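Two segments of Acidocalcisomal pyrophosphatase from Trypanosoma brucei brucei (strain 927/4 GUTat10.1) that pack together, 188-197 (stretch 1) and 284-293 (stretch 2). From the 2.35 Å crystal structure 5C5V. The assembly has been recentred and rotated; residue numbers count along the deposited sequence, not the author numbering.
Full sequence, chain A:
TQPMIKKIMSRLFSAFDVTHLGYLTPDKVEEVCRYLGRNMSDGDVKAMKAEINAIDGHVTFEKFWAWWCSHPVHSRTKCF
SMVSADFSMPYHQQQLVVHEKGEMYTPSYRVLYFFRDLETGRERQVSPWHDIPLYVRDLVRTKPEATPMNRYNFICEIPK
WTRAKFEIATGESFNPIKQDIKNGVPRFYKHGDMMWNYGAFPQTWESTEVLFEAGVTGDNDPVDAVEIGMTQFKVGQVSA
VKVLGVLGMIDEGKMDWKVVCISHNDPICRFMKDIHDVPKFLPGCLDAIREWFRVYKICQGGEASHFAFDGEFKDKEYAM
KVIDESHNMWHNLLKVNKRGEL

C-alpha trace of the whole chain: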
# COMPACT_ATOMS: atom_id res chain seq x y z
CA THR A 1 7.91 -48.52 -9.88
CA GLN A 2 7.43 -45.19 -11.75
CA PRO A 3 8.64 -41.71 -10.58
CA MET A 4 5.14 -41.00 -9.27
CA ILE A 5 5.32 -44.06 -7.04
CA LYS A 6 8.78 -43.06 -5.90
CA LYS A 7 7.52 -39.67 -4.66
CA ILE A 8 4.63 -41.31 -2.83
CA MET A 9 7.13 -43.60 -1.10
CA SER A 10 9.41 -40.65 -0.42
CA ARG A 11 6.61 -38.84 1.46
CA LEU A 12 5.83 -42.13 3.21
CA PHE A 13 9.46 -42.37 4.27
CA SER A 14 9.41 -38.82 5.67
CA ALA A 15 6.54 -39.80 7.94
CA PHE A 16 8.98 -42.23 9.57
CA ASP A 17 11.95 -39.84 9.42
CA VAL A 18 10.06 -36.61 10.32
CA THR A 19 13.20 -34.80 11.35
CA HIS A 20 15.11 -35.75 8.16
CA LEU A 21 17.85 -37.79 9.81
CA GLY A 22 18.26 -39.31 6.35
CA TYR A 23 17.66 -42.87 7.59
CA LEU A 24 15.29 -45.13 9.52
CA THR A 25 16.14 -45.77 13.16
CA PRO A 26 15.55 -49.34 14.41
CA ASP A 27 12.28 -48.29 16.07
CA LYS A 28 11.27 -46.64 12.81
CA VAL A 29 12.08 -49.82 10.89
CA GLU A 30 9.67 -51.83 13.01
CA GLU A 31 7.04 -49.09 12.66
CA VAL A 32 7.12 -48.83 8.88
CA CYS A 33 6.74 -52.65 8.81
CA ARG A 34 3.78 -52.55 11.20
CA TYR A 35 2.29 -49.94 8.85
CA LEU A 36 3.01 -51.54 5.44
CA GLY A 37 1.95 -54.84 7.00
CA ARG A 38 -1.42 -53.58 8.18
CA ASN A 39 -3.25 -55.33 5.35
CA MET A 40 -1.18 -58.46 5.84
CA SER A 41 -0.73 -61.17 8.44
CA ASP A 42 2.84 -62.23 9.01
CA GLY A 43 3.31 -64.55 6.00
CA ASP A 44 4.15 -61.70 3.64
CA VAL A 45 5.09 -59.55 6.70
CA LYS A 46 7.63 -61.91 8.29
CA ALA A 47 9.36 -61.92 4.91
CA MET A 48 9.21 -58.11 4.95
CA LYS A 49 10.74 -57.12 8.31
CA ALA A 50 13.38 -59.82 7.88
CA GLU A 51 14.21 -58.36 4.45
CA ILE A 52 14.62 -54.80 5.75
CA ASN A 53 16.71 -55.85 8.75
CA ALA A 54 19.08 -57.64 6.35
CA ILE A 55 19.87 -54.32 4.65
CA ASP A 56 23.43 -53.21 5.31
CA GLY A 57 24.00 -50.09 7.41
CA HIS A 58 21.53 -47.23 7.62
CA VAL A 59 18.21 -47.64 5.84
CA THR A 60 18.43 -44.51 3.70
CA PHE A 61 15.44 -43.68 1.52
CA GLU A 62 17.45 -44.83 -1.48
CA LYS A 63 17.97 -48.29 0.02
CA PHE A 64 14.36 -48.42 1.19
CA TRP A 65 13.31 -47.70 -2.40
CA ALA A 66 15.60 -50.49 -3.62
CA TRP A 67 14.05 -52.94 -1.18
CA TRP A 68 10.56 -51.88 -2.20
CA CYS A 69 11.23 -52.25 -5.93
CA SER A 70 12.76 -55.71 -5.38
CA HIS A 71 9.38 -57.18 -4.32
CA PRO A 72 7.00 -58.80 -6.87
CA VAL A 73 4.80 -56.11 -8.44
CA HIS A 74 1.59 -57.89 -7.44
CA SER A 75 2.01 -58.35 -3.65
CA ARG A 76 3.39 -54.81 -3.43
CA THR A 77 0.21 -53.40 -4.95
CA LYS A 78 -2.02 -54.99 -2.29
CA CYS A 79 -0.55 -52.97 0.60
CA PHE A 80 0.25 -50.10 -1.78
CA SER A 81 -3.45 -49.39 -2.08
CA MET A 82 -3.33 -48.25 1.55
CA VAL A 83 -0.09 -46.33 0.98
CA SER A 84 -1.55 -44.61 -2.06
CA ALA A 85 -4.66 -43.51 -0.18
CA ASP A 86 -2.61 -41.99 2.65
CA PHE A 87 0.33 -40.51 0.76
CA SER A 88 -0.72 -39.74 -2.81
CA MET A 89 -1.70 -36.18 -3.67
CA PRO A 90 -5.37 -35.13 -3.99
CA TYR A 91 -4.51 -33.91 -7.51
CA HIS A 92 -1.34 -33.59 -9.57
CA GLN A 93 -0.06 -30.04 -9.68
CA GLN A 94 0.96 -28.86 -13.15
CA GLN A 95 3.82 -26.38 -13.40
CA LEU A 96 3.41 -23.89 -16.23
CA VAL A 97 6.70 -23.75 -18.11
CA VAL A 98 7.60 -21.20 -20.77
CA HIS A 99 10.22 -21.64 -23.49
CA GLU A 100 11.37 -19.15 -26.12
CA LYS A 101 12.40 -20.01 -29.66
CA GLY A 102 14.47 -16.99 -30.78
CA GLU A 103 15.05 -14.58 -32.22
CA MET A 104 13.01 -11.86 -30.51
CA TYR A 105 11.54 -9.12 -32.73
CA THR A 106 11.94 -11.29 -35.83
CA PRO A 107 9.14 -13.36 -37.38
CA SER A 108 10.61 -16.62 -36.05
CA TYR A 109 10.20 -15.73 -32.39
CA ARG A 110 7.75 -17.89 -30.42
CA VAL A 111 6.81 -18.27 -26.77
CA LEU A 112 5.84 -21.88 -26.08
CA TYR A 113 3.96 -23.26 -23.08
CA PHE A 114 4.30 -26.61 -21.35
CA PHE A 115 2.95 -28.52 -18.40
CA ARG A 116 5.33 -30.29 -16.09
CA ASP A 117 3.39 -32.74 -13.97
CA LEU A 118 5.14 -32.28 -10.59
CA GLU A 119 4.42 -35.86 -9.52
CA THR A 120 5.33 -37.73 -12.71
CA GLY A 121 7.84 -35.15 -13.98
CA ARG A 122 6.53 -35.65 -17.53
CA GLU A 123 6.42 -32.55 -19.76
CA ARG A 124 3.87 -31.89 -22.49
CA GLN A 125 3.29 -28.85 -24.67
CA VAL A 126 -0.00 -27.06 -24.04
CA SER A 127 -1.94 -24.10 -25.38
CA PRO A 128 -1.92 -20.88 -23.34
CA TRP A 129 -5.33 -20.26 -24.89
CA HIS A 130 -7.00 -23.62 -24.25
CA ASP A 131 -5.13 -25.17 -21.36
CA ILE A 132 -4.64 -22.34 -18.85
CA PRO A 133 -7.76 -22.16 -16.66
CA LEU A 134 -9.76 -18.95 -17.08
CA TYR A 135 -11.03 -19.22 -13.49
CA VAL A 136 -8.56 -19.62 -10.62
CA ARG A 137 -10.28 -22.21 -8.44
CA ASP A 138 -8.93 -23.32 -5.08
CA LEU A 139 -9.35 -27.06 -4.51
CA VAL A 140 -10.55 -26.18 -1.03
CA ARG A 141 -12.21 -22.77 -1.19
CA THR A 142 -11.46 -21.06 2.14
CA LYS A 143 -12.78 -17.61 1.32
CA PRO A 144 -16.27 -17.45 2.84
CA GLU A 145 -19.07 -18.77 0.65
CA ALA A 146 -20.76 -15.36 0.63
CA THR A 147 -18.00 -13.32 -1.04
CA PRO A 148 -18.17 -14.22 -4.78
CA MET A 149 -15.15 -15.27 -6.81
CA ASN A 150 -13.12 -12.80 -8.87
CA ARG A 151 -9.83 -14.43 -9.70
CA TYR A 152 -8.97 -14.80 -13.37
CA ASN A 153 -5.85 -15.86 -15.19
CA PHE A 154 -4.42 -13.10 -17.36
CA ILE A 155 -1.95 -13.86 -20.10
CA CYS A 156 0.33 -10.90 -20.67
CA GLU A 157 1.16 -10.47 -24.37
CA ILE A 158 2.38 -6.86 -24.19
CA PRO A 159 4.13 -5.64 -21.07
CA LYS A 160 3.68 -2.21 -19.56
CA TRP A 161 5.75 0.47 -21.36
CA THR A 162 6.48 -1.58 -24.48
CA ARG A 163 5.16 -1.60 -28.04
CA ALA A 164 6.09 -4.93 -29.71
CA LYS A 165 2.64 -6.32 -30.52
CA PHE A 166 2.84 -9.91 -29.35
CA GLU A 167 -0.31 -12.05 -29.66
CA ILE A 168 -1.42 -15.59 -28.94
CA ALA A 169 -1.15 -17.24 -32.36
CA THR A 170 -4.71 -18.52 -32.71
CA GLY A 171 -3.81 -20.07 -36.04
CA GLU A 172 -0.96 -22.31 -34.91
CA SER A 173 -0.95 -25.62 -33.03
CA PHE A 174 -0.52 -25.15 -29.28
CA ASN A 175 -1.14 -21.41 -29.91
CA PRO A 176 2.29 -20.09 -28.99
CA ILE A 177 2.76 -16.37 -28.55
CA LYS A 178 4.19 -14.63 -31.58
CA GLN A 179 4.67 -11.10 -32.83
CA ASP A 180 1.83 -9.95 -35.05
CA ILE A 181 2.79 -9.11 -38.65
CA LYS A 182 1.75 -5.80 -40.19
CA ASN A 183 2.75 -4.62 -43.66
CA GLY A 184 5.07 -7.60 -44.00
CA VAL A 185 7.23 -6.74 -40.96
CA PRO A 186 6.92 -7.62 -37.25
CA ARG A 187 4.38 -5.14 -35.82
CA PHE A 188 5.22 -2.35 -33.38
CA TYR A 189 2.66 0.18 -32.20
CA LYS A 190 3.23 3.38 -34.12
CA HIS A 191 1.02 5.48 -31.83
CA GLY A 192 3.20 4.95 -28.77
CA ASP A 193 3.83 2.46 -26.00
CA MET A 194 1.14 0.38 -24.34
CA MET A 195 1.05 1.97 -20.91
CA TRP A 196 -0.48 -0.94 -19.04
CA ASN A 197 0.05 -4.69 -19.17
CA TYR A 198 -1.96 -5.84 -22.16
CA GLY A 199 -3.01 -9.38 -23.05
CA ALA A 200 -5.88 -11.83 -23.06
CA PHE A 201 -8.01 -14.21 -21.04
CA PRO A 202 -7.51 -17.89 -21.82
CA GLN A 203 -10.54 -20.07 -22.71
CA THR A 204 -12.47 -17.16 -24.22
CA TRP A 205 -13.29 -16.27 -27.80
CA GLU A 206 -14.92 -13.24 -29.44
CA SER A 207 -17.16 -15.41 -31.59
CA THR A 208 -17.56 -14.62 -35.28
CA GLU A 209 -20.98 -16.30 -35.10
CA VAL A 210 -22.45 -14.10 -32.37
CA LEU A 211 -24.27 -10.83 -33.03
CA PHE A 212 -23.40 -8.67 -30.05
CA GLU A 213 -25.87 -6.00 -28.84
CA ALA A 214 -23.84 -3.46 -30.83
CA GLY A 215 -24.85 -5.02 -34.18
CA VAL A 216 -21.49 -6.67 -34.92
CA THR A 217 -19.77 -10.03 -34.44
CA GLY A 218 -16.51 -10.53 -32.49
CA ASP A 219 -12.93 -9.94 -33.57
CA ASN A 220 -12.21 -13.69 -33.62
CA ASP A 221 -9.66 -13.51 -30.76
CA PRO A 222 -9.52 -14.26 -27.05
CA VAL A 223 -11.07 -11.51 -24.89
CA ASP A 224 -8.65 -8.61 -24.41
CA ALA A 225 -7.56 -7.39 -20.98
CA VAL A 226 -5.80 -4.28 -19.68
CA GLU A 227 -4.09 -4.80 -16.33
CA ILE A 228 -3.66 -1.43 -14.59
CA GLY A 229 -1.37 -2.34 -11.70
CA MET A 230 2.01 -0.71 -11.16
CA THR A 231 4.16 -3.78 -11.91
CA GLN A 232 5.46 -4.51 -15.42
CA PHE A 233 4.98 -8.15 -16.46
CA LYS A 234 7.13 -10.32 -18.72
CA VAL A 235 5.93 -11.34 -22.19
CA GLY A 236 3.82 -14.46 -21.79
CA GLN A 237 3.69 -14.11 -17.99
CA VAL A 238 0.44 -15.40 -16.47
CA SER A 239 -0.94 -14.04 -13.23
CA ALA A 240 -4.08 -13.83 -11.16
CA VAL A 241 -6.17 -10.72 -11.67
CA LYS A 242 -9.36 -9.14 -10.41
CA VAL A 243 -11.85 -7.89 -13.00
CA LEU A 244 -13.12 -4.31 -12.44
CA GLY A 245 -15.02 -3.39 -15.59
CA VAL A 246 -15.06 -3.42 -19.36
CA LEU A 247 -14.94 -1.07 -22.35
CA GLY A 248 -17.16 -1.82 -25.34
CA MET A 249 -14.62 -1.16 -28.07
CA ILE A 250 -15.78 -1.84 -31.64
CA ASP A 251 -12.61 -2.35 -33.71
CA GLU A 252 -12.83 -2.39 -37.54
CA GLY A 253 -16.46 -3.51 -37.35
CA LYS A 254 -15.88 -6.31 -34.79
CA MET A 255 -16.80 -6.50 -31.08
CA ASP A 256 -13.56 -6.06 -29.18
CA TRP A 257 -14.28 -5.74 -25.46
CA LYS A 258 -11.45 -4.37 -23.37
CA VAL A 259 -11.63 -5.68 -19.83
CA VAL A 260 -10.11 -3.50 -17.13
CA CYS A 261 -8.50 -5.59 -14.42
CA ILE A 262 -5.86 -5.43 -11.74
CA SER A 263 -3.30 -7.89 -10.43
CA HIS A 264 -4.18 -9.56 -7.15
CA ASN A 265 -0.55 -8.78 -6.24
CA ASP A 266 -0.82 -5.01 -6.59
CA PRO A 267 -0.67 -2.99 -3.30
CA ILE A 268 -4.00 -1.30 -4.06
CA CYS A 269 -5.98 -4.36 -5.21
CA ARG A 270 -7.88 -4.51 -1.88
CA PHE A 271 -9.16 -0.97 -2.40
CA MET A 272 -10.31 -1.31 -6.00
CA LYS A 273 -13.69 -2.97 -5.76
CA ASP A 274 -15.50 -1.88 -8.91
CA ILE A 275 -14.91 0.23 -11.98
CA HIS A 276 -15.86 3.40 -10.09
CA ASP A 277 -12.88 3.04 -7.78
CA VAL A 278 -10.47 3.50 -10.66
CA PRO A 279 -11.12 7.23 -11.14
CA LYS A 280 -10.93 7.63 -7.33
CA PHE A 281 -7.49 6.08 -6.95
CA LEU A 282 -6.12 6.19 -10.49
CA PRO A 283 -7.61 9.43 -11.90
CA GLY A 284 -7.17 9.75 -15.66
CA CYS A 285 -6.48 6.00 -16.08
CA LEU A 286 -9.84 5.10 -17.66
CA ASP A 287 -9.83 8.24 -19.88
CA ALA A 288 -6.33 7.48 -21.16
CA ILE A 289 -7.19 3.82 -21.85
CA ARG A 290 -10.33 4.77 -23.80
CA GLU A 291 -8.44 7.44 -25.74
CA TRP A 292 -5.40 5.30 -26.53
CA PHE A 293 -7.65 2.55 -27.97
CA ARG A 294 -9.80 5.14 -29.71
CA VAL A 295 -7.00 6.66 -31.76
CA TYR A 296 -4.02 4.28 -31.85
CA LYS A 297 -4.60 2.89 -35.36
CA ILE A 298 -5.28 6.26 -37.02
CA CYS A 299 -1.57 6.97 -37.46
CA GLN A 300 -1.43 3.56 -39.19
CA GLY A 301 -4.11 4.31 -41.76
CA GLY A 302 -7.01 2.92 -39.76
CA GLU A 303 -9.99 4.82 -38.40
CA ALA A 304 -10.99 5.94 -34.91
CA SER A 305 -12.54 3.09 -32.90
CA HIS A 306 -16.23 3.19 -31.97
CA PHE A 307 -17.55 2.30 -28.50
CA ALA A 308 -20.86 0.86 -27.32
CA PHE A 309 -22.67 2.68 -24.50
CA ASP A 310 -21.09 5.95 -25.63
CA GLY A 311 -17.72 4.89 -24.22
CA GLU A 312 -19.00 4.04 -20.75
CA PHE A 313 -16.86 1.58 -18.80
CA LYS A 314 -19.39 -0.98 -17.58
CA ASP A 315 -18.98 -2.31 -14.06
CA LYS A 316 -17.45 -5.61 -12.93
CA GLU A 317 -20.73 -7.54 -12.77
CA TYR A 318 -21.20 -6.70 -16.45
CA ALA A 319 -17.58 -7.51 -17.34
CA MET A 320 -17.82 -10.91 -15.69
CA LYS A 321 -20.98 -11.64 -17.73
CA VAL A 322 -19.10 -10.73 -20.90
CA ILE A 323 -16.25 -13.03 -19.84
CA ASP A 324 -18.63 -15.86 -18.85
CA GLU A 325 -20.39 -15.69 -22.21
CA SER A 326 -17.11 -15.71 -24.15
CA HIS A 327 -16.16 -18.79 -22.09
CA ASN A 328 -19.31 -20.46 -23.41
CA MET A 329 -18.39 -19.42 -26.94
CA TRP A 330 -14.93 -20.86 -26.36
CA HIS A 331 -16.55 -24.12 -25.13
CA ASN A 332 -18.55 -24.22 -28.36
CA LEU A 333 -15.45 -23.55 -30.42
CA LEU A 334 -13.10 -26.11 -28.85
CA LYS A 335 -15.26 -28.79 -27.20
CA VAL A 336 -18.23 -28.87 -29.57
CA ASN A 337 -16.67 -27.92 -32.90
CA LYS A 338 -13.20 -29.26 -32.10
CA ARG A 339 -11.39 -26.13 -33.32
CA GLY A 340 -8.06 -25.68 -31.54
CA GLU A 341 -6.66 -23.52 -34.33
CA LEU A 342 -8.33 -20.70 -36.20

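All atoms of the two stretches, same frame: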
# COMPACT_ATOMS: atom_id res chain seq x y z
N PHE A 188 5.05 -3.18 -34.57
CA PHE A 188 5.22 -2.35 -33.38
C PHE A 188 4.16 -1.27 -33.41
O PHE A 188 3.85 -0.75 -34.48
CB PHE A 188 6.60 -1.71 -33.31
CG PHE A 188 7.73 -2.69 -33.17
CD1 PHE A 188 8.29 -2.95 -31.93
CD2 PHE A 188 8.23 -3.36 -34.28
CE1 PHE A 188 9.32 -3.85 -31.79
CE2 PHE A 188 9.27 -4.25 -34.15
CZ PHE A 188 9.82 -4.50 -32.90
N TYR A 189 3.58 -0.94 -32.26
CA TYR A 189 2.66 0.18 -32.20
C TYR A 189 3.33 1.45 -32.70
O TYR A 189 4.41 1.81 -32.23
CB TYR A 189 2.17 0.42 -30.78
CG TYR A 189 1.21 -0.60 -30.25
CD1 TYR A 189 0.18 -1.09 -31.04
CD2 TYR A 189 1.32 -1.05 -28.94
CE1 TYR A 189 -0.70 -2.01 -30.53
CE2 TYR A 189 0.45 -1.97 -28.43
CZ TYR A 189 -0.56 -2.45 -29.22
OH TYR A 189 -1.44 -3.36 -28.71
N LYS A 190 2.69 2.13 -33.63
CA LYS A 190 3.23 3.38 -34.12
C LYS A 190 2.81 4.53 -33.21
O LYS A 190 3.57 5.48 -32.99
CB LYS A 190 2.77 3.63 -35.55
CG LYS A 190 3.41 4.80 -36.22
CD LYS A 190 2.99 4.84 -37.68
CE LYS A 190 3.38 6.16 -38.34
NZ LYS A 190 2.74 6.24 -39.69
N HIS A 191 1.62 4.42 -32.64
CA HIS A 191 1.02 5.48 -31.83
C HIS A 191 1.83 5.83 -30.59
O HIS A 191 1.91 6.99 -30.19
CB HIS A 191 -0.39 5.09 -31.42
CG HIS A 191 -1.09 6.11 -30.57
ND1 HIS A 191 -1.23 7.43 -30.95
CD2 HIS A 191 -1.69 6.01 -29.36
CE1 HIS A 191 -1.88 8.09 -30.02
NE2 HIS A 191 -2.19 7.25 -29.05
N GLY A 192 2.42 4.80 -29.98
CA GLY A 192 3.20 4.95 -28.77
C GLY A 192 3.26 3.63 -28.03
O GLY A 192 2.83 2.60 -28.54
N ASP A 193 3.79 3.66 -26.81
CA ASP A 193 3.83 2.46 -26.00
C ASP A 193 2.47 2.17 -25.36
O ASP A 193 1.67 3.08 -25.09
CB ASP A 193 4.90 2.57 -24.92
CG ASP A 193 6.29 2.69 -25.49
OD1 ASP A 193 6.79 1.67 -26.00
OD2 ASP A 193 6.88 3.79 -25.44
N MET A 194 2.23 0.88 -25.17
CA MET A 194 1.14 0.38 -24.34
C MET A 194 1.54 0.71 -22.92
O MET A 194 2.64 0.36 -22.50
CB MET A 194 0.93 -1.13 -24.57
CG MET A 194 -0.04 -1.82 -23.61
SD MET A 194 -1.70 -1.15 -23.70
CE MET A 194 -2.12 -1.52 -25.41
N MET A 195 0.67 1.38 -22.18
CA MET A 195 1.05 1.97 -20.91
C MET A 195 0.52 1.19 -19.73
O MET A 195 0.64 1.62 -18.58
CB MET A 195 0.56 3.43 -20.87
CG MET A 195 1.07 4.20 -22.07
SD MET A 195 0.63 5.95 -22.12
CE MET A 195 -1.15 5.82 -22.33
N TRP A 196 -0.06 0.03 -20.04
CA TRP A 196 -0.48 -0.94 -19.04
C TRP A 196 -0.16 -2.32 -19.59
O TRP A 196 0.05 -2.48 -20.79
CB TRP A 196 -1.98 -0.81 -18.74
CG TRP A 196 -2.37 0.60 -18.46
CD1 TRP A 196 -2.42 1.20 -17.25
CD2 TRP A 196 -2.74 1.59 -19.42
NE1 TRP A 196 -2.80 2.52 -17.39
CE2 TRP A 196 -3.00 2.78 -18.72
CE3 TRP A 196 -2.88 1.59 -20.81
CZ2 TRP A 196 -3.40 3.96 -19.35
CZ3 TRP A 196 -3.27 2.76 -21.45
CH2 TRP A 196 -3.53 3.93 -20.72
N ASN A 197 -0.12 -3.33 -18.72
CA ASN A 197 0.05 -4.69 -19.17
C ASN A 197 -1.16 -5.06 -20.00
O ASN A 197 -2.29 -4.97 -19.53
CB ASN A 197 0.19 -5.66 -18.00
CG ASN A 197 1.43 -5.40 -17.19
OD1 ASN A 197 2.54 -5.38 -17.72
ND2 ASN A 197 1.25 -5.22 -15.89
N GLY A 284 -7.71 9.66 -14.32
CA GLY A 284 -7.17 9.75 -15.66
C GLY A 284 -6.86 8.41 -16.32
O GLY A 284 -6.62 8.37 -17.53
N CYS A 285 -6.84 7.32 -15.55
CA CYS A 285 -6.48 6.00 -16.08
C CYS A 285 -7.50 5.50 -17.12
O CYS A 285 -7.14 5.16 -18.24
CB CYS A 285 -6.35 4.98 -14.95
SG CYS A 285 -5.95 3.31 -15.52
N LEU A 286 -8.77 5.49 -16.75
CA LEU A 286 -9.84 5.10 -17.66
C LEU A 286 -9.87 5.99 -18.91
O LEU A 286 -9.94 5.48 -20.02
CB LEU A 286 -11.19 5.14 -16.95
CG LEU A 286 -11.36 4.15 -15.80
CD1 LEU A 286 -12.81 4.08 -15.34
CD2 LEU A 286 -10.84 2.76 -16.19
N ASP A 287 -9.81 7.31 -18.74
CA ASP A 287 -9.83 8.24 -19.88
C ASP A 287 -8.69 7.97 -20.87
O ASP A 287 -8.88 8.02 -22.08
CB ASP A 287 -9.73 9.71 -19.42
CG ASP A 287 -11.04 10.26 -18.86
OD1 ASP A 287 -12.10 9.62 -19.04
OD2 ASP A 287 -11.00 11.36 -18.24
N ALA A 288 -7.50 7.73 -20.33
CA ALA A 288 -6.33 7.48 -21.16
C ALA A 288 -6.46 6.15 -21.90
O ALA A 288 -6.11 6.07 -23.08
CB ALA A 288 -5.07 7.50 -20.32
N ILE A 289 -6.96 5.12 -21.22
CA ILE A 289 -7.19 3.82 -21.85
C ILE A 289 -8.18 3.95 -23.01
O ILE A 289 -7.89 3.50 -24.13
CB ILE A 289 -7.73 2.78 -20.84
CG1 ILE A 289 -6.62 2.37 -19.88
CG2 ILE A 289 -8.23 1.54 -21.56
CD1 ILE A 289 -7.08 1.48 -18.74
N ARG A 290 -9.32 4.58 -22.76
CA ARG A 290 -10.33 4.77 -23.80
C ARG A 290 -9.75 5.53 -24.98
O ARG A 290 -9.97 5.16 -26.14
CB ARG A 290 -11.56 5.49 -23.25
CG ARG A 290 -12.66 5.79 -24.30
CD ARG A 290 -13.97 6.25 -23.63
NE ARG A 290 -13.63 7.14 -22.53
CZ ARG A 290 -14.16 7.10 -21.32
NH1 ARG A 290 -15.11 6.24 -21.02
NH2 ARG A 290 -13.73 7.96 -20.41
N GLU A 291 -8.99 6.59 -24.69
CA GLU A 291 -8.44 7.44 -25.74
C GLU A 291 -7.35 6.75 -26.55
O GLU A 291 -7.32 6.83 -27.77
CB GLU A 291 -7.89 8.74 -25.13
CG GLU A 291 -7.21 9.65 -26.15
CD GLU A 291 -8.17 10.32 -27.13
OE1 GLU A 291 -9.40 10.19 -26.99
OE2 GLU A 291 -7.67 10.98 -28.07
N TRP A 292 -6.44 6.07 -25.86
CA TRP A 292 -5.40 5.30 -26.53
C TRP A 292 -6.03 4.29 -27.53
O TRP A 292 -5.63 4.22 -28.70
CB TRP A 292 -4.54 4.58 -25.50
CG TRP A 292 -3.22 4.13 -26.03
CD1 TRP A 292 -2.01 4.77 -25.91
CD2 TRP A 292 -2.96 2.93 -26.78
NE1 TRP A 292 -1.02 4.04 -26.54
CE2 TRP A 292 -1.58 2.91 -27.08
CE3 TRP A 292 -3.76 1.88 -27.23
CZ2 TRP A 292 -0.99 1.89 -27.81
CZ3 TRP A 292 -3.17 0.87 -27.96
CH2 TRP A 292 -1.80 0.87 -28.23
N PHE A 293 -7.02 3.54 -27.09
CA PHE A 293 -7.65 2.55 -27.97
C PHE A 293 -8.52 3.21 -29.02
O PHE A 293 -8.74 2.64 -30.09
CB PHE A 293 -8.46 1.52 -27.18
CG PHE A 293 -7.62 0.46 -26.55
CD1 PHE A 293 -6.84 -0.38 -27.34
CD2 PHE A 293 -7.59 0.30 -25.18
CE1 PHE A 293 -6.04 -1.35 -26.78
CE2 PHE A 293 -6.79 -0.67 -24.60
CZ PHE A 293 -6.01 -1.50 -25.41

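A segment without regular secondary structure can pack against a helix through aromatic side chains. The acidocalcisomal pyrophosphatase of Trypanosoma brucei gives a compact example. Residues 285-293 are helical, with Gly-284 at the N-cap, and backbone hydrogen bonds such as Trp-292 N to Ala-288 O (2.8 Å) hold the helix together. Stretch 1 is irregular almost throughout and runs alongside in the reverse sense: His-191 lies nearest Trp-292 and Met-195 nearest Ile-289, with CA atoms 8.3 and 8.5 Å apart respectively. At that spacing side chains make most of the contacts, and no clear hydrogen bond crosses between the stretches.

Trp-292 dominates the helical side, and the first part of stretch 1 wraps around it. Tyr-189 presents a ring face to the indole edge, with Tyr-189 CE2 3.6 Å from Trp-292 CH2 and the planes at 78°. Such edge-to-face geometry sets the weakly positive hydrogens of one ring against the electron-rich face of the other. At His-191 the indole changes role and offers its face to the imidazole edge; His-191 CD2 comes within 3.5 Å of Trp-292 NE1.

Gly-192 follows in an extended conformation, with backbone angles of 158/-171, at which a CB would be jammed against the preceding carbonyl oxygen. Its own carbonyl lies at the indole edge, Gly-192 O being 4.0 Å from Trp-292 CZ2. Asp-193 directs its CB away from the helix, and its carboxylate is hydrogen-bonded elsewhere in the structure; what it brings to the contact is its backbone, with Asp-193 O 3.2 Å from Trp-292 NE1.

Met-194 covers the indole face opposite His-191. Its CA-to-CB bond points sideways, but the side chain, with chi2 and chi3 both p, brings Met-194 CE to 3.6 Å from Trp-292 CZ3 in a CH-pi contact. Met-194 CE also lies 3.9 Å from Phe-293 CZ, so it touches two neighbouring helix residues. Met-195 adds a further apolar contact, Met-195 CE to Trp-292 CD1 at 3.8 Å.

Trp-196 reverses the arrangement, stretch 1 now providing the indole. Ile-289 CG1 sits almost squarely over its six-membered ring, 3.6 Å from Trp-196 CH2, while Ala-288 CB approaches Trp-196 CH2 at 3.9 Å. Cys-285 SG lies obliquely, 3.7 Å from Trp-196 NE1, a nitrogen buried without a polar partner. The general lesson is that two indoles, one enclosed by the irregular segment and the other laid against the helix, can organise an interface largely through apolar and aromatic contacts.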